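Local coordinates for phosphoserine aminotransferase (Bacillus circulans, PDB 2C0R), which catalyses the reversible, pyridoxal phosphate-dependent transamination between phosphoserine and 2-oxoglutarate in serine biosynthesis, and the analogous phosphohydroxythreonine reaction of pyridoxine 5'-phosphate biosynthesis, at residues Phe81-Ile84 / Pro85-Leu89; Tyr227-Tyr230 / Val231-Ser235; Pro241-Gly244 / Ile245-Val248. The protein carries 1 engineered substitution. All coordinates share one frame; numbering follows the deposited sequence.

Interaction 1: residues Phe81-Ile84 / Pro85-Leu89; sequences FAMI and PMNFL
The flat carboxamide of Asn87 keeps the carbonyl oxygen of Met83 almost in its own plane, 11° out of it, and Asn87 ND2 donates to Met83 O at 2.9 Å in a fairly straight bond. The backbone N of Asn87 reaches the same oxygen from the opposite face of the carbonyl plane, so two donors grip it. Asn87 CG stands beside its backbone N (chi1 -83°), which folds the amide back toward the preceding turn. One face of the Phe88 ring is covered by Asn87 CB, over the ring centre, while Ile84 O approaches that ring obliquely. Ile84 CG2 adds an apolar touch to Phe88 CD1 at 4.1 Å. This is the last part of helix 76-88, kinked at Pro85: an imide nitrogen has no hydrogen to give, and Pro85 CD instead lies 3.0 Å from Phe81 O. The helical bond from Met86 N to Ala82 O (3.0 Å) persists. Asparagine suits its place because it has both donor and acceptor: ND2 also serves Leu225 O, and OD1 accepts from Tyr227 N. Phe81 touches the pyridoxal phosphate, whereas Ala82 and Met86 pack on Pro222 of the second subunit.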
ATOM      1  N   PHE A  81     -14.264  -2.492   1.468  1.00 11.74           N
ATOM      2  CA  PHE A  81     -15.486  -2.799   2.216  1.00 12.86           C
ATOM      3  C   PHE A  81     -16.108  -1.515   2.785  1.00 12.44           C
ATOM      4  O   PHE A  81     -17.317  -1.427   2.862  1.00 13.88           O
ATOM      5  CB  PHE A  81     -15.177  -3.706   3.394  1.00 11.55           C
ATOM      6  CG  PHE A  81     -14.714  -5.100   3.007  1.00 11.88           C
ATOM      7  CD1 PHE A  81     -14.087  -5.876   3.978  1.00 12.62           C
ATOM      8  CD2 PHE A  81     -14.865  -5.585   1.719  1.00 11.85           C
ATOM      9  CE1 PHE A  81     -13.611  -7.148   3.634  1.00 13.26           C
ATOM     10  CE2 PHE A  81     -14.442  -6.881   1.402  1.00 12.56           C
ATOM     11  CZ  PHE A  81     -13.847  -7.646   2.378  1.00 12.98           C
ATOM     12  N   ALA A  82     -15.267  -0.569   3.194  1.00 13.89           N
ATOM     13  CA  ALA A  82     -15.723   0.736   3.710  1.00 14.73           C
ATOM     14  C   ALA A  82     -15.950   1.740   2.597  1.00 14.75           C
ATOM     15  O   ALA A  82     -16.952   2.470   2.578  1.00 14.20           O
ATOM     16  CB  ALA A  82     -14.727   1.257   4.727  1.00 16.55           C
ATOM     17  N   MET A  83     -14.985   1.761   1.681  1.00 13.65           N
ATOM     18  CA  MET A  83     -15.115   2.805   0.639  1.00 13.59           C
ATOM     19  C   MET A  83     -16.331   2.654  -0.261  1.00 13.20           C
ATOM     20  O   MET A  83     -16.933   3.642  -0.680  1.00 13.60           O
ATOM     21  CB  MET A  83     -13.808   2.778  -0.138  1.00 14.00           C
ATOM     22  CG  MET A  83     -13.616   3.985  -1.044  1.00 16.44           C
ATOM     23  SD  MET A  83     -11.910   3.933  -1.709  1.00 15.37           S
ATOM     24  CE  MET A  83     -12.108   5.292  -2.908  1.00 16.95           C
ATOM     25  N   ILE A  84     -16.736   1.404  -0.544  1.00 14.05           N
ATOM     26  CA  ILE A  84     -17.945   1.205  -1.387  1.00 12.78           C
ATOM     27  C   ILE A  84     -19.210   1.795  -0.741  1.00 13.96           C
ATOM     28  O   ILE A  84     -19.859   2.689  -1.343  1.00 15.31           O
ATOM     29  CB  ILE A  84     -18.036  -0.313  -1.719  1.00 13.58           C
ATOM     30  CG1 ILE A  84     -16.953  -0.752  -2.683  1.00 14.49           C
ATOM     31  CG2 ILE A  84     -19.432  -0.689  -2.219  1.00 16.84           C
ATOM     32  CD1 ILE A  84     -16.632  -2.229  -2.559  1.00 15.37           C
ATOM     33  N   PRO A  85     -19.629   1.397   0.456  1.00 13.40           N
ATOM     34  CA  PRO A  85     -20.822   2.051   1.028  1.00 15.30           C
ATOM     35  C   PRO A  85     -20.583   3.527   1.283  1.00 16.33           C
ATOM     36  O   PRO A  85     -21.513   4.348   1.129  1.00 16.86           O
ATOM     37  CB  PRO A  85     -21.018   1.295   2.347  1.00 14.63           C
ATOM     38  CG  PRO A  85     -19.741   0.583   2.645  1.00 15.60           C
ATOM     39  CD  PRO A  85     -19.131   0.308   1.304  1.00 15.13           C
ATOM     40  N   MET A  86     -19.383   3.939   1.672  1.00 15.70           N
ATOM     41  CA  MET A  86     -19.163   5.394   1.848  1.00 15.90           C
ATOM     42  C   MET A  86     -19.470   6.160   0.578  1.00 14.63           C
ATOM     43  O   MET A  86     -19.981   7.295   0.649  1.00 14.93           O
ATOM     44  CB  MET A  86     -17.716   5.640   2.305  1.00 14.91           C
ATOM     45  CG  MET A  86     -17.479   5.241   3.749  1.00 17.20           C
ATOM     46  SD  MET A  86     -15.709   5.309   4.192  1.00 20.67           S
ATOM     47  CE  MET A  86     -15.813   6.706   5.324  1.00 31.74           C
ATOM     48  N   ASN A  87     -19.129   5.588  -0.563  1.00 14.18           N
ATOM     49  CA  ASN A  87     -19.318   6.335  -1.807  1.00 15.04           C
ATOM     50  C   ASN A  87     -20.739   6.180  -2.357  1.00 13.78           C
ATOM     51  O   ASN A  87     -21.190   7.131  -3.013  1.00 16.71           O
ATOM     52  CB  ASN A  87     -18.313   5.902  -2.876  1.00 14.35           C
ATOM     53  CG  ASN A  87     -16.990   6.617  -2.707  1.00 13.55           C
ATOM     54  OD1 ASN A  87     -16.768   7.585  -3.435  1.00 14.78           O
ATOM     55  ND2 ASN A  87     -16.169   6.192  -1.757  1.00 14.64           N
ATOM     56  N   PHE A  88     -21.380   5.054  -2.122  1.00 14.88           N
ATOM     57  CA  PHE A  88     -22.653   4.772  -2.812  1.00 15.84           C
ATOM     58  C   PHE A  88     -23.877   4.655  -1.937  1.00 17.13           C
ATOM     59  O   PHE A  88     -24.998   4.685  -2.445  1.00 20.91           O
ATOM     60  CB  PHE A  88     -22.498   3.442  -3.569  1.00 16.06           C
ATOM     61  CG  PHE A  88     -21.356   3.529  -4.550  1.00 16.28           C
ATOM     62  CD1 PHE A  88     -20.408   2.505  -4.526  1.00 17.59           C
ATOM     63  CD2 PHE A  88     -21.167   4.567  -5.450  1.00 20.94           C
ATOM     64  CE1 PHE A  88     -19.323   2.491  -5.371  1.00 17.48           C
ATOM     65  CE2 PHE A  88     -20.079   4.539  -6.314  1.00 18.83           C
ATOM     66  CZ  PHE A  88     -19.150   3.499  -6.281  1.00 20.80           C
ATOM     67  N   LEU A  89     -23.714   4.485  -0.627  1.00 17.85           N
ATOM     68  CA  LEU A  89     -24.913   4.303   0.194  1.00 19.12           C
ATOM     69  C   LEU A  89     -25.464   5.652   0.620  1.00 23.74           C
ATOM     70  O   LEU A  89     -24.783   6.305   1.404  1.00 25.09           O
ATOM     71  CB  LEU A  89     -24.536   3.500   1.448  1.00 19.23           C
ATOM     72  CG  LEU A  89     -25.680   3.164   2.410  1.00 20.12           C
ATOM     73  CD1 LEU A  89     -26.827   2.544   1.641  1.00 17.14           C
ATOM     74  CD2 LEU A  89     -25.201   2.225   3.514  1.00 19.97           C
TER

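Interaction 2: residues Tyr227-Tyr230 / Val231-Ser235; sequences YDTY and VKNNS
A Schellman motif joins Tyr230 to Ser235, closing the short helix 227-232 where the chain leaves it beside strand 68-73. Ser235 N donates to Tyr230 O over 2.8 Å; the donor lies in the carbonyl plane and on a lone pair. Inside this loop runs the second bond of the motif, from Asn234 N to Val231 O at 3.3 Å. Asn234 is the C-prime residue, and its positive phi of 52° suits asparagine, which tolerates the left-handed helical region better than most residues with a side chain. Ser235 is small enough to bring OG to 4.0 Å from Tyr230 CB, alongside the root of the aromatic side chain, and that OG is bonded to Phe72 N. Upstream, ordinary helical bonds link Val231 N to Tyr227 O and Lys232 N to Asp228 O (2.8 Å). With CG anti to its carbonyl carbon (chi1 -67°), Lys232 lays its aliphatic part along the preceding turn, CD being 4.2 Å from Asp228 CB. The charged ends do not meet: Asp228 OD2 pairs with Arg226 and stays 5.1 Å from Lys232 NZ, so any attraction between them is probably modest. Tyr230 bonds through OH to Met224 O, its ring packed against Leu71 and Ile73 of strand 68-73 and Met83 of helix 76-88, while Asn234 reaches Gln55 on helix 45-61.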
ATOM      1  N   TYR A 227     -13.963   7.866  -4.694  1.00 11.90           N
ATOM      2  CA  TYR A 227     -13.473   7.317  -5.962  1.00 12.63           C
ATOM      3  C   TYR A 227     -13.064   8.383  -6.970  1.00 13.01           C
ATOM      4  O   TYR A 227     -12.119   8.105  -7.709  1.00 13.08           O
ATOM      5  CB  TYR A 227     -14.534   6.379  -6.617  1.00 13.62           C
ATOM      6  CG  TYR A 227     -14.622   5.096  -5.822  1.00 11.77           C
ATOM      7  CD1 TYR A 227     -15.777   4.763  -5.141  1.00 14.73           C
ATOM      8  CD2 TYR A 227     -13.538   4.206  -5.758  1.00 13.23           C
ATOM      9  CE1 TYR A 227     -15.904   3.603  -4.420  1.00 13.01           C
ATOM     10  CE2 TYR A 227     -13.641   3.019  -5.004  1.00 15.15           C
ATOM     11  CZ  TYR A 227     -14.827   2.746  -4.350  1.00 14.01           C
ATOM     12  OH  TYR A 227     -14.924   1.621  -3.612  1.00 14.36           O
ATOM     13  N   ASP A 228     -13.749   9.532  -7.018  1.00 13.24           N
ATOM     14  CA  ASP A 228     -13.348  10.512  -8.065  1.00 12.94           C
ATOM     15  C   ASP A 228     -11.949  11.038  -7.827  1.00 13.05           C
ATOM     16  O   ASP A 228     -11.266  11.475  -8.780  1.00 13.14           O
ATOM     17  CB  ASP A 228     -14.426  11.602  -8.133  1.00 12.47           C
ATOM     18  CG  ASP A 228     -14.636  12.442  -6.894  1.00 13.60           C
ATOM     19  OD1 ASP A 228     -13.932  12.325  -5.875  1.00 12.76           O
ATOM     20  OD2 ASP A 228     -15.593  13.260  -6.937  1.00 15.97           O
ATOM     21  N   THR A 229     -11.459  10.986  -6.593  1.00 12.57           N
ATOM     22  CA  THR A 229     -10.023  11.335  -6.393  1.00 12.98           C
ATOM     23  C   THR A 229      -9.128  10.469  -7.256  1.00 12.96           C
ATOM     24  O   THR A 229      -8.112  10.916  -7.785  1.00 14.83           O
ATOM     25  CB  THR A 229      -9.630  11.132  -4.920  1.00 12.61           C
ATOM     26  OG1 THR A 229     -10.443  12.049  -4.190  1.00 13.83           O
ATOM     27  CG2 THR A 229      -8.128  11.385  -4.690  1.00 13.83           C
ATOM     28  N   TYR A 230      -9.436   9.167  -7.329  1.00 11.49           N
ATOM     29  CA  TYR A 230      -8.625   8.226  -8.129  1.00 12.03           C
ATOM     30  C   TYR A 230      -8.952   8.397  -9.595  1.00 11.33           C
ATOM     31  O   TYR A 230      -8.013   8.380 -10.403  1.00 12.59           O
ATOM     32  CB  TYR A 230      -8.827   6.782  -7.639  1.00 11.88           C
ATOM     33  CG  TYR A 230      -8.392   6.665  -6.190  1.00 12.27           C
ATOM     34  CD1 TYR A 230      -9.223   6.937  -5.129  1.00 14.05           C
ATOM     35  CD2 TYR A 230      -7.083   6.271  -5.907  1.00 11.74           C
ATOM     36  CE1 TYR A 230      -8.815   6.825  -3.826  1.00 14.33           C
ATOM     37  CE2 TYR A 230      -6.639   6.161  -4.586  1.00 11.42           C
ATOM     38  CZ  TYR A 230      -7.510   6.444  -3.562  1.00 14.42           C
ATOM     39  OH  TYR A 230      -7.088   6.339  -2.248  1.00 15.46           O
ATOM     40  N   VAL A 231     -10.245   8.580  -9.944  1.00 11.50           N
ATOM     41  CA  VAL A 231     -10.560   8.680 -11.349  1.00 12.27           C
ATOM     42  C   VAL A 231      -9.942   9.943 -11.939  1.00 12.49           C
ATOM     43  O   VAL A 231      -9.265   9.905 -12.948  1.00 13.97           O
ATOM     44  CB  VAL A 231     -12.074   8.660 -11.597  1.00 14.68           C
ATOM     45  CG1 VAL A 231     -12.352   8.938 -13.078  1.00 14.83           C
ATOM     46  CG2 VAL A 231     -12.674   7.336 -11.121  1.00 16.70           C
ATOM     47  N   LYS A 232     -10.177  11.080 -11.304  1.00 13.15           N
ATOM     48  CA  LYS A 232      -9.779  12.367 -11.865  1.00 13.48           C
ATOM     49  C   LYS A 232      -8.276  12.510 -11.910  1.00 11.33           C
ATOM     50  O   LYS A 232      -7.774  13.281 -12.705  1.00 12.89           O
ATOM     51  CB  LYS A 232     -10.393  13.500 -11.016  1.00 14.39           C
ATOM     52  CG  LYS A 232     -11.923  13.482 -11.177  1.00 24.41           C
ATOM     53  CD  LYS A 232     -12.577  14.596 -10.359  1.00 33.17           C
ATOM     54  CE  LYS A 232     -13.953  14.900 -10.993  1.00 36.92           C
ATOM     55  NZ  LYS A 232     -14.270  13.695 -11.861  1.00 54.94           N
ATOM     56  N   ASN A 233      -7.568  11.786 -11.048  1.00 11.10           N
ATOM     57  CA  ASN A 233      -6.128  11.904 -10.970  1.00 10.71           C
ATOM     58  C   ASN A 233      -5.409  10.643 -11.444  1.00 10.44           C
ATOM     59  O   ASN A 233      -4.204  10.481 -11.218  1.00 11.45           O
ATOM     60  CB  ASN A 233      -5.671  12.181  -9.541  1.00 11.60           C
ATOM     61  CG  ASN A 233      -6.250  13.518  -9.043  1.00 13.43           C
ATOM     62  OD1 ASN A 233      -7.222  13.567  -8.291  1.00 17.22           O
ATOM     63  ND2 ASN A 233      -5.578  14.528  -9.535  1.00 14.88           N
ATOM     64  N   ASN A 234      -6.131   9.742 -12.090  1.00 10.09           N
ATOM     65  CA  ASN A 234      -5.523   8.506 -12.580  1.00 10.83           C
ATOM     66  C   ASN A 234      -4.747   7.757 -11.510  1.00 10.43           C
ATOM     67  O   ASN A 234      -3.655   7.221 -11.831  1.00 11.33           O
ATOM     68  CB  ASN A 234      -4.641   8.810 -13.793  1.00 10.64           C
ATOM     69  CG  ASN A 234      -4.200   7.561 -14.536  1.00 11.63           C
ATOM     70  OD1 ASN A 234      -4.880   6.500 -14.510  1.00 12.57           O
ATOM     71  ND2 ASN A 234      -3.047   7.667 -15.234  1.00 12.51           N
ATOM     72  N   SER A 235      -5.290   7.685 -10.320  1.00 10.37           N
ATOM     73  CA  SER A 235      -4.673   7.001  -9.191  1.00 11.24           C
ATOM     74  C   SER A 235      -3.338   7.605  -8.811  1.00 11.52           C
ATOM     75  O   SER A 235      -2.536   6.976  -8.123  1.00 14.18           O
ATOM     76  CB  SER A 235      -4.584   5.471  -9.416  1.00 10.76           C
ATOM     77  OG  SER A 235      -5.873   4.960  -9.695  1.00 12.34           O
TER

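Interaction 3: residues Pro241-Gly244 / Ile245-Val248; sequences PSFG and IYMV
A Met-aromatic contact between Phe243 and Met247 marks the first turns of helix 242-257, at the interface of the dimer. Met247 CG lies over one face of the Phe243 ring as a CH-pi donor, 4.1 Å from its centroid, and SD approaches the ring obliquely, 3.8 Å from Phe243 CZ. Bends at chi2 and chi3 (-57° and -77°) curl the methionine over the ring, a shape its flexible, unbranched chain readily takes. Phe243 itself has CG anti to the backbone N (chi1 -171°), which sends the ring outward, its face under Met247 CG and its CE1 beside the Tyr246 ring. The two aromatic side chains point the same way but meet obliquely, Phe243 CE1 being 3.6 Å from Tyr246 CD2. With only the methyl of an alanine here, Met247 CG would probably lose the face it lies over, and no ring would remain to meet Phe243 of the second subunit. Pro241 occupies the N-cap position, where the lack of an N-H costs the helix nothing; its O accepts from Ile245 N at 2.9 Å, and its CD touches Ile245 CD1 at 3.9 Å. Tyr246 sends its hydroxyl to Glu26. The side-chain contacts across these two turns are apolar and aromatic, so the cohesion here is likely to come mainly from dispersion and exclusion of water, with the polarisable sulfur adding to the attraction.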
ATOM      1  N   PRO A 241       1.317   2.868  -4.911  1.00 12.58           N
ATOM      2  CA  PRO A 241       2.186   1.714  -4.604  1.00 11.28           C
ATOM      3  C   PRO A 241       2.936   1.272  -5.862  1.00 12.22           C
ATOM      4  O   PRO A 241       2.552   0.308  -6.524  1.00 12.71           O
ATOM      5  CB  PRO A 241       1.187   0.677  -4.083  1.00 12.93           C
ATOM      6  CG  PRO A 241      -0.085   1.007  -4.800  1.00 12.30           C
ATOM      7  CD  PRO A 241      -0.127   2.518  -4.933  1.00 13.36           C
ATOM      8  N   SER A 242       3.974   2.045  -6.156  1.00 13.28           N
ATOM      9  CA  SER A 242       4.515   1.983  -7.512  1.00 14.22           C
ATOM     10  C   SER A 242       5.160   0.623  -7.773  1.00 14.24           C
ATOM     11  O   SER A 242       4.989   0.101  -8.873  1.00 13.43           O
ATOM     12  CB  SER A 242       5.452   3.150  -7.800  1.00 17.82           C
ATOM     13  OG  SER A 242       6.332   3.334  -6.747  1.00 25.31           O
ATOM     14  N   PHE A 243       5.847   0.016  -6.835  1.00 13.59           N
ATOM     15  CA  PHE A 243       6.455  -1.304  -7.115  1.00 13.02           C
ATOM     16  C   PHE A 243       5.360  -2.344  -7.272  1.00 13.49           C
ATOM     17  O   PHE A 243       5.469  -3.214  -8.117  1.00 12.81           O
ATOM     18  CB  PHE A 243       7.459  -1.722  -6.046  1.00 15.76           C
ATOM     19  CG  PHE A 243       8.232  -2.965  -6.430  1.00 14.69           C
ATOM     20  CD1 PHE A 243       9.193  -2.894  -7.433  1.00 18.20           C
ATOM     21  CD2 PHE A 243       8.012  -4.176  -5.800  1.00 16.57           C
ATOM     22  CE1 PHE A 243       9.951  -3.933  -7.844  1.00 19.80           C
ATOM     23  CE2 PHE A 243       8.771  -5.244  -6.260  1.00 17.22           C
ATOM     24  CZ  PHE A 243       9.686  -5.164  -7.278  1.00 17.46           C
ATOM     25  N   GLY A 244       4.313  -2.236  -6.451  1.00 12.13           N
ATOM     26  CA  GLY A 244       3.218  -3.195  -6.607  1.00 12.14           C
ATOM     27  C   GLY A 244       2.572  -3.089  -7.977  1.00 10.16           C
ATOM     28  O   GLY A 244       2.193  -4.093  -8.582  1.00 10.95           O
ATOM     29  N   ILE A 245       2.359  -1.848  -8.472  1.00 11.14           N
ATOM     30  CA  ILE A 245       1.733  -1.686  -9.752  1.00 10.03           C
ATOM     31  C   ILE A 245       2.638  -2.165 -10.881  1.00 10.85           C
ATOM     32  O   ILE A 245       2.161  -2.789 -11.817  1.00 11.82           O
ATOM     33  CB  ILE A 245       1.303  -0.223  -9.946  1.00 10.12           C
ATOM     34  CG1 ILE A 245       0.165   0.078  -8.959  1.00 10.34           C
ATOM     35  CG2 ILE A 245       0.898   0.083 -11.364  1.00 11.45           C
ATOM     36  CD1 ILE A 245      -0.051   1.576  -8.738  1.00 11.98           C
ATOM     37  N   TYR A 246       3.950  -1.898 -10.780  1.00  9.94           N
ATOM     38  CA  TYR A 246       4.910  -2.465 -11.694  1.00 10.62           C
ATOM     39  C   TYR A 246       4.813  -3.996 -11.730  1.00 10.49           C
ATOM     40  O   TYR A 246       4.861  -4.625 -12.799  1.00 13.03           O
ATOM     41  CB  TYR A 246       6.318  -2.012 -11.265  1.00 12.92           C
ATOM     42  CG  TYR A 246       7.424  -2.909 -11.766  1.00 12.21           C
ATOM     43  CD1 TYR A 246       7.934  -2.806 -13.066  1.00 12.73           C
ATOM     44  CD2 TYR A 246       7.989  -3.866 -10.921  1.00 13.67           C
ATOM     45  CE1 TYR A 246       8.934  -3.625 -13.490  1.00 11.88           C
ATOM     46  CE2 TYR A 246       8.991  -4.699 -11.341  1.00 12.09           C
ATOM     47  CZ  TYR A 246       9.457  -4.569 -12.633  1.00 12.93           C
ATOM     48  OH  TYR A 246      10.464  -5.407 -13.018  1.00 14.33           O
ATOM     49  N   MET A 247       4.660  -4.613 -10.566  1.00 11.28           N
ATOM     50  CA  MET A 247       4.583  -6.087 -10.520  1.00 11.58           C
ATOM     51  C   MET A 247       3.252  -6.584 -11.053  1.00 10.97           C
ATOM     52  O   MET A 247       3.227  -7.606 -11.761  1.00 12.01           O
ATOM     53  CB  MET A 247       4.741  -6.577  -9.092  1.00 12.12           C
ATOM     54  CG  MET A 247       6.107  -6.527  -8.444  1.00 13.01           C
ATOM     55  SD  MET A 247       7.380  -7.440  -9.357  1.00 15.08           S
ATOM     56  CE  MET A 247       6.997  -9.137  -8.924  1.00 19.83           C
ATOM     57  N   VAL A 248       2.154  -5.893 -10.779  1.00 10.99           N
ATOM     58  CA  VAL A 248       0.889  -6.218 -11.452  1.00 10.90           C
ATOM     59  C   VAL A 248       1.064  -6.181 -12.962  1.00 10.91           C
ATOM     60  O   VAL A 248       0.624  -7.091 -13.694  1.00 11.55           O
ATOM     61  CB  VAL A 248      -0.235  -5.262 -10.988  1.00 10.99           C
ATOM     62  CG1 VAL A 248      -1.499  -5.430 -11.837  1.00 13.35           C
ATOM     63  CG2 VAL A 248      -0.550  -5.510  -9.511  1.00 12.69           C
TER

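In the fold
Along the chain the three come in series, on helices 76-88, 227-232 and 242-257 of the class-V aminotransferase fold. Interactions 1 and 2, centres 15 Å apart, touch directly: Tyr227 packs between Met83, Ile84 and Phe88, so the end of one helix is joined to the short helix far along the sequence. Interaction 3 lies 17 Å from interaction 2 and 25 Å from interaction 1, centre to centre, and touches neither. Between 227-235 and 241-248 lie Asn238 and Thr239, which bind pyridoxal phosphate, while Phe81 lines the cofactor pocket in interaction 1. Interactions 1 and 3 both meet the second subunit, consistent with cofactor-binding elements that lie near the dimer interface.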